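Local structure of Rho guanine nucleotide exchange factor 11 (Homo sapiens, 5JHH) at residues Leu113-Ala118 with Leu205-Glu210; Ile321-Thr326 with Thr357-Leu362. The protein probably activates Rho-family GTPases, most likely RhoA, by promoting exchange of GDP for GTP through its tandem DH and PH domains. All coordinates share one frame; numbering follows the deposited sequence.

Interaction 1 (Leu113-Ala118 with Leu205-Glu210)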
loop_
_atom_site.group_PDB
_atom_site.type_symbol
_atom_site.label_atom_id
_atom_site.label_comp_id
_atom_site.label_asym_id
_atom_site.label_seq_id
_atom_site.Cartn_x
_atom_site.Cartn_y
_atom_site.Cartn_z
ATOM N N LEU A 113 20.799 -3.619 -0.855
ATOM C CA LEU A 113 19.606 -3.365 -0.054
ATOM C C LEU A 113 18.356 -3.787 -0.799
ATOM O O LEU A 113 17.488 -4.457 -0.226
ATOM C CB LEU A 113 19.484 -1.901 0.319
ATOM C CG LEU A 113 18.162 -1.470 0.959
ATOM C CD1 LEU A 113 17.721 -2.240 2.205
ATOM C CD2 LEU A 113 18.288 -0.022 1.347
ATOM N N GLN A 114 18.273 -3.466 -2.085
ATOM C CA GLN A 114 17.073 -3.825 -2.812
ATOM C C GLN A 114 16.976 -5.309 -3.038
ATOM O O GLN A 114 15.880 -5.823 -3.017
ATOM C CB GLN A 114 16.848 -3.021 -4.092
ATOM C CG GLN A 114 17.742 -3.317 -5.256
ATOM C CD GLN A 114 17.729 -2.203 -6.332
ATOM O OE1 GLN A 114 17.116 -1.150 -6.177
ATOM N NE2 GLN A 114 18.382 -2.486 -7.485
ATOM N N GLN A 115 18.096 -6.007 -3.174
ATOM C CA GLN A 115 18.027 -7.424 -3.406
ATOM C C GLN A 115 17.525 -8.055 -2.141
ATOM O O GLN A 115 16.705 -8.925 -2.168
ATOM C CB GLN A 115 19.390 -8.093 -3.626
ATOM C CG GLN A 115 20.169 -7.758 -4.840
ATOM C CD GLN A 115 21.535 -8.475 -4.813
ATOM O OE1 GLN A 115 22.476 -8.071 -4.104
ATOM N NE2 GLN A 115 21.629 -9.539 -5.549
ATOM N N VAL A 116 18.177 -7.733 -1.043
ATOM C CA VAL A 116 17.869 -8.344 0.234
ATOM C C VAL A 116 16.451 -7.987 0.650
ATOM O O VAL A 116 15.696 -8.862 0.962
ATOM C CB VAL A 116 18.896 -7.931 1.278
ATOM C CG1 VAL A 116 18.522 -8.479 2.629
ATOM C CG2 VAL A 116 20.272 -8.487 0.870
ATOM N N ALA A 117 16.052 -6.730 0.532
ATOM C CA ALA A 117 14.690 -6.378 0.917
ATOM C C ALA A 117 13.672 -7.048 0.026
ATOM O O ALA A 117 12.609 -7.477 0.487
ATOM C CB ALA A 117 14.483 -4.878 0.901
ATOM N N ALA A 118 13.994 -7.201 -1.244
ATOM C CA ALA A 118 13.027 -7.787 -2.163
ATOM C C ALA A 118 12.852 -9.270 -1.894
ATOM O O ALA A 118 11.747 -9.759 -1.871
ATOM C CB ALA A 118 13.453 -7.568 -3.629
ATOM N N LEU A 205 12.343 1.380 -3.920
ATOM C CA LEU A 205 10.936 1.023 -3.686
ATOM C C LEU A 205 10.263 0.477 -4.936
ATOM O O LEU A 205 9.436 -0.453 -4.876
ATOM C CB LEU A 205 10.160 2.233 -3.168
ATOM C CG LEU A 205 10.535 2.579 -1.726
ATOM C CD1 LEU A 205 10.203 4.014 -1.344
ATOM C CD2 LEU A 205 9.872 1.630 -0.739
ATOM N N LYS A 206 10.635 1.019 -6.085
ATOM C CA LYS A 206 10.074 0.529 -7.331
ATOM C C LYS A 206 10.524 -0.884 -7.604
ATOM O O LYS A 206 9.727 -1.702 -8.101
ATOM C CB LYS A 206 10.446 1.434 -8.504
ATOM C CG LYS A 206 9.663 2.747 -8.537
ATOM C CD LYS A 206 10.143 3.593 -9.722
ATOM C CE LYS A 206 10.295 5.074 -9.382
ATOM N NZ LYS A 206 11.027 5.839 -10.429
ATOM N N TYR A 207 11.763 -1.171 -7.248
ATOM C CA TYR A 207 12.311 -2.502 -7.418
ATOM C C TYR A 207 11.609 -3.506 -6.504
ATOM O O TYR A 207 11.233 -4.579 -6.941
ATOM C CB TYR A 207 13.820 -2.464 -7.115
ATOM C CG TYR A 207 14.565 -3.767 -7.250
ATOM C CD1 TYR A 207 14.454 -4.737 -6.280
ATOM C CD2 TYR A 207 15.437 -4.011 -8.313
ATOM C CE1 TYR A 207 15.143 -5.935 -6.393
ATOM C CE2 TYR A 207 16.147 -5.210 -8.416
ATOM C CZ TYR A 207 15.978 -6.158 -7.453
ATOM O OH TYR A 207 16.592 -7.376 -7.478
ATOM N N VAL A 208 11.414 -3.156 -5.226
ATOM C CA VAL A 208 10.695 -4.056 -4.311
ATOM C C VAL A 208 9.227 -4.161 -4.749
ATOM O O VAL A 208 8.661 -5.228 -4.749
ATOM C CB VAL A 208 10.770 -3.594 -2.863
ATOM C CG1 VAL A 208 9.944 -4.520 -1.943
ATOM C CG2 VAL A 208 12.223 -3.576 -2.439
ATOM N N ASN A 209 8.636 -3.064 -5.165
ATOM C CA ASN A 209 7.281 -3.103 -5.696
ATOM C C ASN A 209 7.177 -4.128 -6.823
ATOM O O ASN A 209 6.295 -4.971 -6.851
ATOM C CB ASN A 209 6.843 -1.699 -6.197
ATOM C CG ASN A 209 5.373 -1.644 -6.596
ATOM O OD1 ASN A 209 4.487 -1.446 -5.775
ATOM N ND2 ASN A 209 5.109 -1.893 -7.854
ATOM N N GLU A 210 8.101 -4.051 -7.748
ATOM C CA GLU A 210 8.100 -4.966 -8.865
ATOM C C GLU A 210 8.334 -6.416 -8.420
ATOM O O GLU A 210 7.672 -7.318 -8.915
ATOM C CB GLU A 210 9.114 -4.474 -9.916
ATOM C CG GLU A 210 9.117 -5.231 -11.225
ATOM C CD GLU A 210 7.878 -5.015 -12.057
ATOM O OE1 GLU A 210 7.226 -3.971 -11.909
ATOM O OE2 GLU A 210 7.589 -5.896 -12.885
#
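Gln114 lies flat on the ring of Tyr207. Its CG stands over the middle of the ring, 3.6 Å from the centroid and 7° off the normal, a CH-pi contact. Beyond CG the chain runs extended, bringing the amide over the CG-CD2 bond of the ring with its plane tilted only 8° from the ring's; OE1 lies toward CB, and NE2 comes 3.4 Å from Tyr207 CD2. The rim of the same ring meets Ala118, whose CB lies in the ring plane, 3.6 Å from CE1. Next to it, Val208 CG2 touches both Ala117 CB and Ala118 CB, at 4.2 and 4.3 Å. A chi1 of 72° sets Gln114 CG between the backbone N and the carbonyl carbon, and so over the ring; Arg110 NE hydrogen-bonds OE1. Behind the interface, Leu170 of helix 165-182 packs on Leu113, Ala117 and Leu205. The axes of 113-118 and 205-210, in the helical RhoGEF (DH) domain, approach to 9.2 Å and run roughly parallel, and Asn209 hydrogen-bonds the backbone of another protein chain. With no hydrogen bond between the segments, adhesion rests on dispersion and amide-ring stacking, and the Arg110 bond is likely to limit rotation of the amide.

Interaction 2 (Ile321-Thr326 with Thr357-Leu362)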
loop_
_atom_site.group_PDB
_atom_site.type_symbol
_atom_site.label_atom_id
_atom_site.label_comp_id
_atom_site.label_asym_id
_atom_site.label_seq_id
_atom_site.Cartn_x
_atom_site.Cartn_y
_atom_site.Cartn_z
ATOM N N ILE A 321 -9.086 0.126 -28.969
ATOM C CA ILE A 321 -9.795 0.333 -27.722
ATOM C C ILE A 321 -10.562 1.639 -27.842
ATOM O O ILE A 321 -9.985 2.657 -28.186
ATOM C CB ILE A 321 -8.787 0.460 -26.546
ATOM C CG1 ILE A 321 -7.826 -0.737 -26.507
ATOM C CG2 ILE A 321 -9.506 0.631 -25.213
ATOM C CD1 ILE A 321 -8.489 -2.082 -26.282
ATOM N N ARG A 322 -11.862 1.636 -27.573
ATOM C CA ARG A 322 -12.582 2.892 -27.676
ATOM C C ARG A 322 -13.543 3.143 -26.509
ATOM O O ARG A 322 -14.232 2.253 -26.058
ATOM C CB ARG A 322 -13.310 2.979 -29.010
ATOM C CG ARG A 322 -13.853 4.379 -29.358
ATOM C CD ARG A 322 -14.584 4.294 -30.683
ATOM N NE ARG A 322 -15.384 5.451 -31.048
ATOM C CZ ARG A 322 -14.954 6.492 -31.761
ATOM N NH1 ARG A 322 -13.682 6.595 -32.134
ATOM N NH2 ARG A 322 -15.803 7.449 -32.090
ATOM N N SER A 323 -13.548 4.371 -26.018
ATOM C CA SER A 323 -14.573 4.820 -25.064
ATOM C C SER A 323 -15.960 4.858 -25.676
ATOM O O SER A 323 -16.113 5.025 -26.877
ATOM C CB SER A 323 -14.272 6.238 -24.608
ATOM O OG SER A 323 -13.561 6.244 -23.414
ATOM N N VAL A 324 -16.961 4.800 -24.813
ATOM C CA VAL A 324 -18.365 4.895 -25.183
ATOM C C VAL A 324 -18.896 6.224 -24.627
ATOM O O VAL A 324 -18.942 6.425 -23.404
ATOM C CB VAL A 324 -19.145 3.705 -24.573
ATOM C CG1 VAL A 324 -20.618 3.731 -24.975
ATOM C CG2 VAL A 324 -18.493 2.377 -24.957
ATOM N N ALA A 325 -19.284 7.134 -25.520
ATOM C CA ALA A 325 -19.736 8.488 -25.128
ATOM C C ALA A 325 -20.927 8.558 -24.152
ATOM O O ALA A 325 -21.075 9.542 -23.430
ATOM C CB ALA A 325 -20.068 9.293 -26.378
ATOM N N THR A 326 -21.783 7.536 -24.154
ATOM C CA THR A 326 -23.015 7.552 -23.367
ATOM C C THR A 326 -22.998 6.678 -22.097
ATOM O O THR A 326 -23.980 6.644 -21.358
ATOM C CB THR A 326 -24.195 7.092 -24.249
ATOM O OG1 THR A 326 -23.850 5.867 -24.911
ATOM C CG2 THR A 326 -24.543 8.178 -25.286
ATOM N N THR A 357 -9.192 2.950 -15.419
ATOM C CA THR A 357 -8.029 2.101 -15.190
ATOM C C THR A 357 -7.885 1.058 -16.277
ATOM O O THR A 357 -6.837 0.892 -16.858
ATOM C CB THR A 357 -8.142 1.369 -13.844
ATOM O OG1 THR A 357 -8.142 2.354 -12.813
ATOM C CG2 THR A 357 -6.980 0.424 -13.647
ATOM N N TRP A 358 -8.933 0.292 -16.483
ATOM C CA TRP A 358 -8.945 -0.704 -17.525
ATOM C C TRP A 358 -8.528 -0.151 -18.920
ATOM O O TRP A 358 -7.767 -0.799 -19.648
ATOM C CB TRP A 358 -10.330 -1.292 -17.613
ATOM C CG TRP A 358 -10.524 -2.495 -16.796
ATOM C CD1 TRP A 358 -11.268 -2.604 -15.667
ATOM C CD2 TRP A 358 -10.011 -3.788 -17.071
ATOM N NE1 TRP A 358 -11.244 -3.908 -15.212
ATOM C CE2 TRP A 358 -10.454 -4.643 -16.043
ATOM C CE3 TRP A 358 -9.200 -4.307 -18.081
ATOM C CZ2 TRP A 358 -10.134 -5.974 -16.005
ATOM C CZ3 TRP A 358 -8.877 -5.620 -18.042
ATOM C CH2 TRP A 358 -9.327 -6.450 -17.006
ATOM N N MET A 359 -9.009 1.042 -19.276
ATOM C CA MET A 359 -8.661 1.637 -20.546
ATOM C C MET A 359 -7.216 2.110 -20.612
ATOM O O MET A 359 -6.534 1.904 -21.615
ATOM C CB MET A 359 -9.576 2.794 -20.864
ATOM C CG MET A 359 -10.769 2.366 -21.697
ATOM S SD MET A 359 -11.076 3.400 -23.147
ATOM C CE MET A 359 -10.740 5.045 -22.543
ATOM N N GLU A 360 -6.760 2.778 -19.564
ATOM C CA GLU A 360 -5.399 3.258 -19.529
ATOM C C GLU A 360 -4.487 2.057 -19.750
ATOM O O GLU A 360 -3.596 2.101 -20.577
ATOM C CB GLU A 360 -5.128 3.898 -18.185
ATOM C CG GLU A 360 -3.926 4.812 -18.123
ATOM C CD GLU A 360 -3.830 5.515 -16.762
ATOM O OE1 GLU A 360 -3.911 6.764 -16.734
ATOM O OE2 GLU A 360 -3.715 4.824 -15.712
ATOM N N LEU A 361 -4.766 0.949 -19.073
ATOM C CA LEU A 361 -3.864 -0.157 -19.145
ATOM C C LEU A 361 -4.008 -0.886 -20.459
ATOM O O LEU A 361 -3.028 -1.336 -21.018
ATOM C CB LEU A 361 -4.038 -1.094 -17.957
ATOM C CG LEU A 361 -3.693 -0.475 -16.590
ATOM C CD1 LEU A 361 -4.328 -1.306 -15.491
ATOM C CD2 LEU A 361 -2.181 -0.394 -16.404
ATOM N N LEU A 362 -5.232 -0.978 -20.964
ATOM C CA LEU A 362 -5.457 -1.619 -22.241
ATOM C C LEU A 362 -4.763 -0.872 -23.351
ATOM O O LEU A 362 -4.086 -1.465 -24.157
ATOM C CB LEU A 362 -6.940 -1.718 -22.560
ATOM C CG LEU A 362 -7.622 -2.942 -21.976
ATOM C CD1 LEU A 362 -9.134 -2.772 -21.961
ATOM C CD2 LEU A 362 -7.223 -4.187 -22.732
#
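Ile321 faces the C-terminal helix of the PH domain with two of its carbons. CD1 lies 4.0 Å from Leu362 CB, where the two side chains cross at about a right angle, while CG2, anti to the backbone N, is the branch that meets Met359 SD, at 3.8 Å. Met359, bent at chi2 and chi3, slides past Ile321 in the opposite direction. This is the better-packed part: Leu362 is buried and also touches Phe331 of strand 330-335, whose Ile333 packs on Ile321. An alanine at Ile321 would probably open a gap beside Leu362 CB and leave Met359 SD without its apolar neighbour. Toward Ser323 the contact turns partly polar: Met359 CE comes 3.2 Å from Ser323 OG, but the hydroxyl's hydrogen bond is with Lys355 NZ, one turn back on helix 352-368. Arg322 points away from the helix and is exposed, and the chain beyond Ser323 leaves it altogether. The axes of 321-323 and 357-362 approach to 9.3 Å and run roughly antiparallel, at 149°, as the helix caps one open end of the PH beta barrel. Apolar contact therefore joins helix to strand at Ile321, while the Ser323-Lys355 bond adds a polar tie at the partly exposed margin.

Overall arrangement
Interaction 1 closes before interaction 2 opens along the chain, and each belongs to its own domain: the first joins helix 107-121 to helix 189-227 in the all-helical RhoGEF domain, the second joins strand 319-323 to helix 352-368 in the PH domain. Their centres are 32 Å apart, and their nearest atoms, about 11 Å apart, do not touch. Helix 189-227 is the physical connection, since it carries residues 205-210 and then runs on to strand 228-229, which pairs with 290-292 in the sheet that also contains strand 319-323. Each contact thus lies inside one of two separate modules, helix on helix and helix on sheet, of the tandem DH-PH layout of Rho exchange factors.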